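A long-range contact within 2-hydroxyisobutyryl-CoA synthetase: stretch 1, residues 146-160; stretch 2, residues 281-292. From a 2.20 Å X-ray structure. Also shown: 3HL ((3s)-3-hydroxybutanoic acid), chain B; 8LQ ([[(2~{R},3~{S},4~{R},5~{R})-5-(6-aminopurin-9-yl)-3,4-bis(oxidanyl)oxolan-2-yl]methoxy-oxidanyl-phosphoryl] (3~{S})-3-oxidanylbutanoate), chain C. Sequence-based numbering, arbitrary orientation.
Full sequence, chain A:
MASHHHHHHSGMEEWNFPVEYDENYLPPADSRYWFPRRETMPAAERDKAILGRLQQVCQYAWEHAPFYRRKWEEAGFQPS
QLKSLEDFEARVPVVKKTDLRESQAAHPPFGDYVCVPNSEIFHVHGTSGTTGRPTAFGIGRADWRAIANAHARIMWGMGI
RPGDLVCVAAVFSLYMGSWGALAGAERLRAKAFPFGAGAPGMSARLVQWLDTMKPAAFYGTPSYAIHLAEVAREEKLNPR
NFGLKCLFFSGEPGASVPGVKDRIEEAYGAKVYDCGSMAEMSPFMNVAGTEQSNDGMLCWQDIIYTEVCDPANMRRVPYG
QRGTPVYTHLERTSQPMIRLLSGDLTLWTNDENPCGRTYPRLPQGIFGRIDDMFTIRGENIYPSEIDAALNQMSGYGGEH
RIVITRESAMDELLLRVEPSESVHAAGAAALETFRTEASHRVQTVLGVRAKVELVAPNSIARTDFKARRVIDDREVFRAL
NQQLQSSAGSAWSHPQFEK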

ATOM      1  N   ALA A 146      -4.255 -18.666   5.656  1.00 34.68           N
ATOM      2  CA  ALA A 146      -5.588 -19.196   5.304  1.00 35.79           C
ATOM      3  C   ALA A 146      -6.277 -18.282   4.249  1.00 38.60           C
ATOM      4  O   ALA A 146      -6.871 -18.784   3.296  1.00 38.46           O
ATOM      5  CB  ALA A 146      -6.461 -19.329   6.551  1.00 36.93           C
ATOM      6  N   ILE A 147      -6.128 -16.959   4.392  1.00 32.92           N
ATOM      7  CA  ILE A 147      -6.683 -15.959   3.460  1.00 30.00           C
ATOM      8  C   ILE A 147      -5.977 -16.028   2.081  1.00 35.98           C
ATOM      9  O   ILE A 147      -6.651 -16.010   1.052  1.00 35.67           O
ATOM     10  CB  ILE A 147      -6.599 -14.516   4.081  1.00 29.92           C
ATOM     11  CG1 ILE A 147      -7.489 -14.400   5.339  1.00 28.91           C
ATOM     12  CG2 ILE A 147      -6.953 -13.432   3.015  1.00 26.11           C
ATOM     13  CD1 ILE A 147      -7.223 -13.171   6.277  1.00 28.44           C
ATOM     14  N   ALA A 148      -4.622 -16.075   2.072  1.00 33.92           N
ATOM     15  CA  ALA A 148      -3.834 -16.132   0.837  1.00 33.41           C
ATOM     16  C   ALA A 148      -4.159 -17.385   0.009  1.00 35.83           C
ATOM     17  O   ALA A 148      -4.294 -17.293  -1.213  1.00 35.83           O
ATOM     18  CB  ALA A 148      -2.346 -16.078   1.156  1.00 34.48           C
ATOM     19  N   ASN A 149      -4.327 -18.531   0.677  1.00 32.39           N
ATOM     20  CA  ASN A 149      -4.665 -19.797   0.035  1.00 33.83           C
ATOM     21  C   ASN A 149      -6.077 -19.808  -0.505  1.00 38.95           C
ATOM     22  O   ASN A 149      -6.274 -20.196  -1.665  1.00 40.27           O
ATOM     23  CB  ASN A 149      -4.416 -20.962   0.970  1.00 36.44           C
ATOM     24  CG  ASN A 149      -2.969 -21.315   1.049  1.00 48.56           C
ATOM     25  OD1 ASN A 149      -2.476 -22.113   0.264  1.00 42.55           O
ATOM     26  ND2 ASN A 149      -2.244 -20.703   1.973  1.00 42.14           N
ATOM     27  N   ALA A 150      -7.059 -19.350   0.308  1.00 35.46           N
ATOM     28  CA  ALA A 150      -8.458 -19.220  -0.110  1.00 34.15           C
ATOM     29  C   ALA A 150      -8.522 -18.328  -1.324  1.00 36.50           C
ATOM     30  O   ALA A 150      -9.169 -18.688  -2.289  1.00 35.52           O
ATOM     31  CB  ALA A 150      -9.283 -18.601   1.000  1.00 33.96           C
ATOM     32  N   HIS A 151      -7.810 -17.178  -1.307  1.00 32.23           N
ATOM     33  CA  HIS A 151      -7.872 -16.231  -2.429  1.00 29.84           C
ATOM     34  C   HIS A 151      -7.209 -16.735  -3.691  1.00 33.70           C
ATOM     35  O   HIS A 151      -7.754 -16.472  -4.749  1.00 32.75           O
ATOM     36  CB  HIS A 151      -7.334 -14.854  -2.013  1.00 27.99           C
ATOM     37  CG  HIS A 151      -8.319 -14.110  -1.172  1.00 29.61           C
ATOM     38  ND1 HIS A 151      -8.074 -12.849  -0.756  1.00 29.82           N
ATOM     39  CD2 HIS A 151      -9.540 -14.488  -0.723  1.00 30.33           C
ATOM     40  CE1 HIS A 151      -9.140 -12.476  -0.068  1.00 28.19           C
ATOM     41  NE2 HIS A 151     -10.047 -13.429  -0.030  1.00 28.82           N
ATOM     42  N   ALA A 152      -6.042 -17.441  -3.597  1.00 31.40           N
ATOM     43  CA  ALA A 152      -5.358 -18.040  -4.767  1.00 32.14           C
ATOM     44  C   ALA A 152      -6.294 -19.039  -5.452  1.00 38.69           C
ATOM     45  O   ALA A 152      -6.357 -19.081  -6.679  1.00 39.49           O
ATOM     46  CB  ALA A 152      -4.080 -18.759  -4.342  1.00 33.41           C
ATOM     47  N   ARG A 153      -7.026 -19.822  -4.643  1.00 36.63           N
ATOM     48  CA  ARG A 153      -7.993 -20.827  -5.072  1.00 38.61           C
ATOM     49  C   ARG A 153      -9.124 -20.231  -5.938  1.00 42.03           C
ATOM     50  O   ARG A 153      -9.387 -20.714  -7.043  1.00 41.68           O
ATOM     51  CB  ARG A 153      -8.551 -21.551  -3.836  1.00 39.08           C
ATOM     52  CG  ARG A 153      -9.824 -22.337  -4.074  1.00 35.66           C
ATOM     53  CD  ARG A 153     -10.135 -23.169  -2.874  1.00 33.74           C
ATOM     54  NE  ARG A 153     -11.444 -23.803  -2.985  1.00 38.99           N
ATOM     55  CZ  ARG A 153     -12.134 -24.270  -1.953  1.00 50.50           C
ATOM     56  NH1 ARG A 153     -11.632 -24.205  -0.729  1.00 39.07           N
ATOM     57  NH2 ARG A 153     -13.320 -24.828  -2.140  1.00 43.24           N
ATOM     58  N   ILE A 154      -9.759 -19.168  -5.426  1.00 37.26           N
ATOM     59  CA  ILE A 154     -10.863 -18.449  -6.058  1.00 36.03           C
ATOM     60  C   ILE A 154     -10.355 -17.654  -7.289  1.00 38.31           C
ATOM     61  O   ILE A 154     -11.077 -17.550  -8.268  1.00 37.14           O
ATOM     62  CB  ILE A 154     -11.558 -17.565  -4.978  1.00 37.38           C
ATOM     63  CG1 ILE A 154     -12.195 -18.441  -3.880  1.00 37.16           C
ATOM     64  CG2 ILE A 154     -12.591 -16.644  -5.594  1.00 37.71           C
ATOM     65  CD1 ILE A 154     -12.380 -17.754  -2.543  1.00 41.35           C
ATOM     66  N   MET A 155      -9.124 -17.100  -7.240  1.00 33.78           N
ATOM     67  CA  MET A 155      -8.547 -16.365  -8.379  1.00 32.29           C
ATOM     68  C   MET A 155      -8.252 -17.348  -9.543  1.00 39.21           C
ATOM     69  O   MET A 155      -8.407 -16.994 -10.708  1.00 39.23           O
ATOM     70  CB  MET A 155      -7.283 -15.598  -7.947  1.00 32.11           C
ATOM     71  CG  MET A 155      -7.587 -14.266  -7.268  1.00 32.24           C
ATOM     72  SD  MET A 155      -6.120 -13.519  -6.490  1.00 32.52           S
ATOM     73  CE  MET A 155      -5.092 -13.271  -7.912  1.00 28.73           C
ATOM     74  N   TRP A 156      -7.863 -18.590  -9.205  1.00 36.99           N
ATOM     75  CA  TRP A 156      -7.653 -19.673 -10.162  1.00 38.20           C
ATOM     76  C   TRP A 156      -9.018 -19.956 -10.832  1.00 40.80           C
ATOM     77  O   TRP A 156      -9.077 -20.140 -12.052  1.00 40.74           O
ATOM     78  CB  TRP A 156      -7.097 -20.925  -9.454  1.00 38.29           C
ATOM     79  CG  TRP A 156      -6.936 -22.106 -10.367  1.00 42.29           C
ATOM     80  CD1 TRP A 156      -7.922 -22.900 -10.860  1.00 46.64           C
ATOM     81  CD2 TRP A 156      -5.708 -22.617 -10.895  1.00 44.42           C
ATOM     82  NE1 TRP A 156      -7.397 -23.834 -11.714  1.00 48.88           N
ATOM     83  CE2 TRP A 156      -6.037 -23.699 -11.743  1.00 50.68           C
ATOM     84  CE3 TRP A 156      -4.358 -22.258 -10.745  1.00 45.70           C
ATOM     85  CZ2 TRP A 156      -5.067 -24.450 -12.414  1.00 52.33           C
ATOM     86  CZ3 TRP A 156      -3.396 -22.992 -11.423  1.00 49.86           C
ATOM     87  CH2 TRP A 156      -3.755 -24.068 -12.257  1.00 52.77           C
ATOM     88  N   GLY A 157     -10.092 -19.900 -10.040  1.00 36.12           N
ATOM     89  CA  GLY A 157     -11.465 -20.067 -10.519  1.00 37.71           C
ATOM     90  C   GLY A 157     -11.896 -19.036 -11.551  1.00 41.38           C
ATOM     91  O   GLY A 157     -12.818 -19.288 -12.342  1.00 42.40           O
ATOM     92  N   MET A 158     -11.234 -17.858 -11.542  1.00 35.17           N
ATOM     93  CA  MET A 158     -11.467 -16.762 -12.480  1.00 34.03           C
ATOM     94  C   MET A 158     -10.576 -16.906 -13.727  1.00 41.14           C
ATOM     95  O   MET A 158     -10.603 -16.047 -14.621  1.00 41.24           O
ATOM     96  CB  MET A 158     -11.226 -15.412 -11.809  1.00 33.93           C
ATOM     97  CG  MET A 158     -12.045 -15.192 -10.553  1.00 35.64           C
ATOM     98  SD  MET A 158     -11.650 -13.589  -9.799  1.00 37.00           S
ATOM     99  CE  MET A 158     -13.029 -13.436  -8.589  1.00 32.38           C
ATOM    100  N   GLY A 159      -9.820 -18.004 -13.788  1.00 38.99           N
ATOM    101  CA  GLY A 159      -8.899 -18.274 -14.886  1.00 40.35           C
ATOM    102  C   GLY A 159      -7.551 -17.588 -14.768  1.00 42.89           C
ATOM    103  O   GLY A 159      -6.791 -17.574 -15.743  1.00 43.09           O
ATOM    104  N   ILE A 160      -7.245 -16.983 -13.584  1.00 36.96           N
ATOM    105  CA  ILE A 160      -5.958 -16.335 -13.298  1.00 35.42           C
ATOM    106  C   ILE A 160      -4.950 -17.452 -12.987  1.00 39.50           C
ATOM    107  O   ILE A 160      -5.284 -18.422 -12.301  1.00 40.09           O
ATOM    108  CB  ILE A 160      -6.023 -15.218 -12.189  1.00 36.63           C
ATOM    109  CG1 ILE A 160      -7.262 -14.292 -12.363  1.00 35.63           C
ATOM    110  CG2 ILE A 160      -4.726 -14.386 -12.165  1.00 34.05           C
ATOM    111  CD1 ILE A 160      -7.564 -13.363 -11.155  1.00 37.76           C
ATOM    112  N   MET A 281     -14.850 -10.214   7.223  1.00 24.83           N
ATOM    113  CA  MET A 281     -14.966 -11.558   6.655  1.00 24.75           C
ATOM    114  C   MET A 281     -13.817 -11.978   5.734  1.00 29.70           C
ATOM    115  O   MET A 281     -14.022 -12.898   4.938  1.00 29.49           O
ATOM    116  CB  MET A 281     -16.323 -11.724   5.938  1.00 26.40           C
ATOM    117  CG  MET A 281     -17.482 -11.609   6.865  1.00 29.79           C
ATOM    118  SD  MET A 281     -17.252 -12.711   8.272  1.00 37.08           S
ATOM    119  CE  MET A 281     -18.570 -12.409   9.022  1.00 35.96           C
ATOM    120  N   SER A 282     -12.607 -11.352   5.839  1.00 26.82           N
ATOM    121  CA  SER A 282     -11.478 -11.815   5.013  1.00 25.70           C
ATOM    122  C   SER A 282     -11.245 -13.278   5.400  1.00 31.77           C
ATOM    123  O   SER A 282     -11.290 -13.574   6.591  1.00 31.62           O
ATOM    124  CB  SER A 282     -10.218 -11.006   5.256  1.00 26.99           C
ATOM    125  OG  SER A 282     -10.451  -9.639   4.975  1.00 39.56           O
ATOM    126  N   PRO A 283     -11.099 -14.240   4.464  1.00 28.49           N
ATOM    127  CA  PRO A 283     -11.049 -14.115   2.993  1.00 27.38           C
ATOM    128  C   PRO A 283     -12.398 -13.658   2.403  1.00 31.18           C
ATOM    129  O   PRO A 283     -13.363 -14.419   2.351  1.00 30.87           O
ATOM    130  CB  PRO A 283     -10.593 -15.521   2.547  1.00 30.31           C
ATOM    131  CG  PRO A 283     -11.098 -16.447   3.625  1.00 34.80           C
ATOM    132  CD  PRO A 283     -10.937 -15.644   4.899  1.00 30.41           C
ATOM    133  N   PHE A 284     -12.468 -12.383   2.015  1.00 27.60           N
ATOM    134  CA  PHE A 284     -13.687 -11.723   1.538  1.00 27.23           C
ATOM    135  C   PHE A 284     -14.133 -12.219   0.159  1.00 32.94           C
ATOM    136  O   PHE A 284     -15.280 -11.978  -0.221  1.00 32.44           O
ATOM    137  CB  PHE A 284     -13.536 -10.184   1.560  1.00 27.72           C
ATOM    138  CG  PHE A 284     -12.364  -9.690   0.740  1.00 28.63           C
ATOM    139  CD1 PHE A 284     -12.471  -9.552  -0.645  1.00 31.07           C
ATOM    140  CD2 PHE A 284     -11.142  -9.397   1.346  1.00 29.48           C
ATOM    141  CE1 PHE A 284     -11.383  -9.141  -1.404  1.00 31.56           C
ATOM    142  CE2 PHE A 284     -10.066  -8.955   0.588  1.00 31.51           C
ATOM    143  CZ  PHE A 284     -10.193  -8.834  -0.784  1.00 29.98           C
ATOM    144  N   MET A 285     -13.232 -12.908  -0.586  1.00 29.20           N
ATOM    145  CA  MET A 285     -13.566 -13.487  -1.888  1.00 28.66           C
ATOM    146  C   MET A 285     -14.447 -14.753  -1.705  1.00 34.27           C
ATOM    147  O   MET A 285     -14.732 -15.422  -2.684  1.00 35.78           O
ATOM    148  CB  MET A 285     -12.284 -13.790  -2.715  1.00 29.84           C
ATOM    149  CG  MET A 285     -11.564 -12.542  -3.190  1.00 30.33           C
ATOM    150  SD  MET A 285     -10.076 -12.826  -4.196  1.00 32.34           S
ATOM    151  CE  MET A 285     -10.800 -13.399  -5.668  1.00 31.59           C
ATOM    152  N   ASN A 286     -14.922 -15.052  -0.466  1.00 31.97           N
ATOM    153  CA  ASN A 286     -15.816 -16.196  -0.157  1.00 32.35           C
ATOM    154  C   ASN A 286     -17.135 -16.157  -0.986  1.00 34.38           C
ATOM    155  O   ASN A 286     -17.876 -17.136  -1.071  1.00 34.05           O
ATOM    156  CB  ASN A 286     -16.092 -16.267   1.358  1.00 29.38           C
ATOM    157  CG  ASN A 286     -16.985 -15.153   1.851  1.00 36.66           C
ATOM    158  OD1 ASN A 286     -16.579 -14.014   1.946  1.00 27.32           O
ATOM    159  ND2 ASN A 286     -18.241 -15.437   2.123  1.00 33.73           N
ATOM    160  N   VAL A 287     -17.425 -14.999  -1.560  1.00 31.09           N
ATOM    161  CA  VAL A 287     -18.508 -14.786  -2.523  1.00 31.09           C
ATOM    162  C   VAL A 287     -17.790 -14.245  -3.762  1.00 33.97           C
ATOM    163  O   VAL A 287     -17.070 -13.236  -3.661  1.00 32.46           O
ATOM    164  CB  VAL A 287     -19.728 -13.937  -2.057  1.00 33.41           C
ATOM    165  CG1 VAL A 287     -20.542 -14.675  -1.000  1.00 33.61           C
ATOM    166  CG2 VAL A 287     -19.315 -12.550  -1.571  1.00 31.66           C
ATOM    167  N   ALA A 288     -17.832 -15.018  -4.862  1.00 30.01           N
ATOM    168  CA  ALA A 288     -17.112 -14.678  -6.097  1.00 29.11           C
ATOM    169  C   ALA A 288     -17.583 -15.446  -7.303  1.00 34.30           C
ATOM    170  O   ALA A 288     -17.782 -16.662  -7.234  1.00 35.55           O
ATOM    171  CB  ALA A 288     -15.599 -14.906  -5.923  1.00 28.49           C
ATOM    172  N   GLY A 289     -17.638 -14.747  -8.427  1.00 31.70           N
ATOM    173  CA  GLY A 289     -17.952 -15.355  -9.717  1.00 34.07           C
ATOM    174  C   GLY A 289     -16.771 -16.152 -10.252  1.00 38.74           C
ATOM    175  O   GLY A 289     -15.625 -15.991  -9.791  1.00 34.96           O
ATOM    176  N   THR A 290     -17.050 -17.076 -11.186  1.00 38.80           N
ATOM    177  CA  THR A 290     -15.989 -17.914 -11.774  1.00 39.16           C
ATOM    178  C   THR A 290     -15.904 -17.649 -13.288  1.00 44.56           C
ATOM    179  O   THR A 290     -16.751 -16.950 -13.820  1.00 43.69           O
ATOM    180  CB  THR A 290     -16.164 -19.389 -11.388  1.00 39.12           C
ATOM    181  OG1 THR A 290     -17.274 -19.917 -12.102  1.00 39.85           O
ATOM    182  CG2 THR A 290     -16.361 -19.603  -9.896  1.00 30.77           C
ATOM    183  N   GLU A 291     -14.869 -18.155 -13.972  1.00 43.59           N
ATOM    184  CA  GLU A 291     -14.724 -17.947 -15.415  1.00 44.18           C
ATOM    185  C   GLU A 291     -15.976 -18.354 -16.225  1.00 48.12           C
ATOM    186  O   GLU A 291     -16.359 -17.613 -17.131  1.00 47.17           O
ATOM    187  CB  GLU A 291     -13.463 -18.612 -15.972  1.00 46.02           C
ATOM    188  CG  GLU A 291     -13.181 -18.211 -17.415  1.00 51.15           C
ATOM    189  CD  GLU A 291     -11.916 -18.770 -18.026  1.00 64.62           C
ATOM    190  OE1 GLU A 291     -11.219 -19.562 -17.351  1.00 41.75           O
ATOM    191  OE2 GLU A 291     -11.611 -18.396 -19.180  1.00 58.35           O
ATOM    192  N   GLN A 292     -16.622 -19.483 -15.863  1.00 44.97           N
ATOM    193  CA  GLN A 292     -17.826 -19.984 -16.533  1.00 46.48           C
ATOM    194  C   GLN A 292     -19.108 -19.440 -15.904  1.00 49.95           C
ATOM    195  O   GLN A 292     -20.008 -19.052 -16.644  1.00 52.23           O
ATOM    196  CB  GLN A 292     -17.849 -21.523 -16.645  1.00 49.85           C
ATOM    197  CG  GLN A 292     -16.604 -22.150 -17.334  1.00 51.44           C
ATOM    198  CD  GLN A 292     -15.372 -22.215 -16.430  1.00 60.74           C
ATOM    199  OE1 GLN A 292     -15.464 -22.183 -15.199  1.00 49.85           O
ATOM    200  NE2 GLN A 292     -14.182 -22.254 -17.017  1.00 50.25           N
TER
HETATM  201  CA  3HL B 501     -14.554  -5.088   1.142  0.50 32.78           C
HETATM  202  CB  3HL B 501     -13.528  -5.476   2.232  0.50 30.99           C
HETATM  203  OG1 3HL B 501     -12.929  -6.750   2.017  0.50 33.96           O
HETATM  204  CG2 3HL B 501     -12.407  -4.485   2.318  0.50 26.64           C
HETATM  205  C   3HL B 501     -14.594  -6.181   0.103  0.50 31.86           C
HETATM  206  OA  3HL B 501     -13.610  -6.373  -0.598  0.50 33.11           O
HETATM  207  OB  3HL B 501     -15.671  -7.004   0.162  0.50 31.99           O
HETATM  208  N9  8LQ C 502     -19.558  -4.580  -0.926  1.00 38.02           N
HETATM  209  C8  8LQ C 502     -18.345  -5.155  -0.916  1.00 39.25           C
HETATM  210  N7  8LQ C 502     -18.225  -5.918  -1.997  1.00 39.26           N
HETATM  211  C5  8LQ C 502     -19.380  -5.841  -2.679  1.00 39.51           C
HETATM  212  C6  8LQ C 502     -19.798  -6.354  -3.857  1.00 36.41           C
HETATM  213  N6  8LQ C 502     -18.982  -7.162  -4.516  1.00 30.16           N
HETATM  214  N1  8LQ C 502     -21.025  -6.096  -4.349  1.00 38.77           N
HETATM  215  C2  8LQ C 502     -21.897  -5.247  -3.664  1.00 35.87           C
HETATM  216  N3  8LQ C 502     -21.421  -4.672  -2.495  1.00 36.00           N
HETATM  217  C4  8LQ C 502     -20.199  -5.002  -2.013  1.00 38.60           C
HETATM  218  CAA 8LQ C 502     -12.598  -5.834   1.699  0.50 17.86           C
HETATM  219  CAZ 8LQ C 502     -13.527  -6.069   0.479  0.50 21.54           C
HETATM  220  OAE 8LQ C 502     -13.192  -5.154  -0.561  0.50 17.92           O
HETATM  221  CAL 8LQ C 502     -15.017  -5.888   0.828  0.50 28.86           C
HETATM  222  CAS 8LQ C 502     -15.269  -4.505   1.443  0.50 38.33           C
HETATM  223  OAC 8LQ C 502     -15.337  -3.515   0.719  0.50 40.65           O
HETATM  224  OAQ 8LQ C 502     -15.320  -4.473   2.823  1.00 43.29           O
HETATM  225  PBC 8LQ C 502     -15.856  -3.209   3.646  1.00 41.42           P
HETATM  226  OAH 8LQ C 502     -14.817  -2.053   3.320  1.00 41.96           O
HETATM  227  OAD 8LQ C 502     -15.992  -3.466   5.091  1.00 50.88           O
HETATM  228  O5' 8LQ C 502     -17.273  -2.907   3.017  1.00 37.90           O
HETATM  229  C5' 8LQ C 502     -18.197  -3.993   2.969  1.00 34.53           C
HETATM  230  C4' 8LQ C 502     -19.474  -3.539   2.310  1.00 32.16           C
HETATM  231  O4' 8LQ C 502     -19.183  -3.081   0.962  1.00 31.98           O
HETATM  232  C3' 8LQ C 502     -20.324  -4.726   2.149  1.00 32.79           C
HETATM  233  O3' 8LQ C 502     -21.101  -4.957   3.358  1.00 32.30           O
HETATM  234  C2' 8LQ C 502     -21.191  -4.302   0.962  1.00 34.30           C
HETATM  235  O2' 8LQ C 502     -22.214  -3.306   1.363  1.00 35.31           O
HETATM  236  C1' 8LQ C 502     -20.162  -3.640   0.074  1.00 31.59           C
HETATM  237  O   HOH W   1     -13.654 -17.912  -9.131  1.00 39.22           O
HETATM  238  O   HOH W   2     -13.694 -21.619 -13.230  1.00 38.27           O

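Stretch 1 is the last part of a helix that begins earlier in the chain, followed by a short loop; stretch 2 is mostly loop, with a short strand at 287-288, and it runs alongside in the same direction. Successive CA pairings show this: I147 lies 4.8 Å from P283, H151 6.3 Å from M285, and M158 4.5 Å from E291, all measured CA to CA. Together the two stretches bury 694 Å², and the residues most covered are M285, H151 and P283.

M285 points its CA-to-CB bond toward the helix and loses 111 Å² to it. Its side chain crosses the H151 imidazole: CG sits 3.8 Å from the centroid of the H151 ring, 18° off the normal, and SD sits 3.9 Å from the same centroid, 15° off. These angles place both atoms over the face, as a CH-pi and a sulfur-aromatic contact. Beyond the ring, M285 CE reaches an apolar pocket, 3.7 Å from each of I154 CG2, M155 CG and M158 CE. A288 CB extends this patch, 3.5 Å from I154 CG2.

H151 also accepts a hydrogen bond at NE2. The backbone N of M285 donates to H151 NE2 at 3.3 Å, and the N-H...acceptor angle of 164° supports a nearly linear hydrogen bond. F284 N is equally near H151 NE2, at 3.3 Å, but its angle is poor and it does not bond. Since NE2 accepts, it carries no proton in this arrangement; ND1 is hydrogen-bonded elsewhere in the structure. The H151 edge also meets the face of F284, with centroids 4.8 Å apart and planes at 69°. On the opposite face of F284 lie the bound ligands, 3HL OG1 coming within 3.3 Å of F284 CG, so the histidine backs a ring that lines the ligand site.

P283, which follows a cis peptide bond, supplies a compact apolar surface to the preceding helical turn: its CB is 3.7 Å from A150 CB, and its CD is 3.7 Å from I147 CG1.

At the far end, E291 N donates to G157 O at 2.9 Å and 166°. The O of water 1 lies 2.7 Å from I154 O and 2.8 Å from G289 O, donating to both and bridging the stretches; water 2 similarly links G157 O and Q292 OE1, its O lying 2.6 and 2.7 Å from them. G159 closes the helix in a Schellman motif, with phi of 82°, which favours glycine. An ideal CB there would fall 2.6 Å from E291 OE1, a clash.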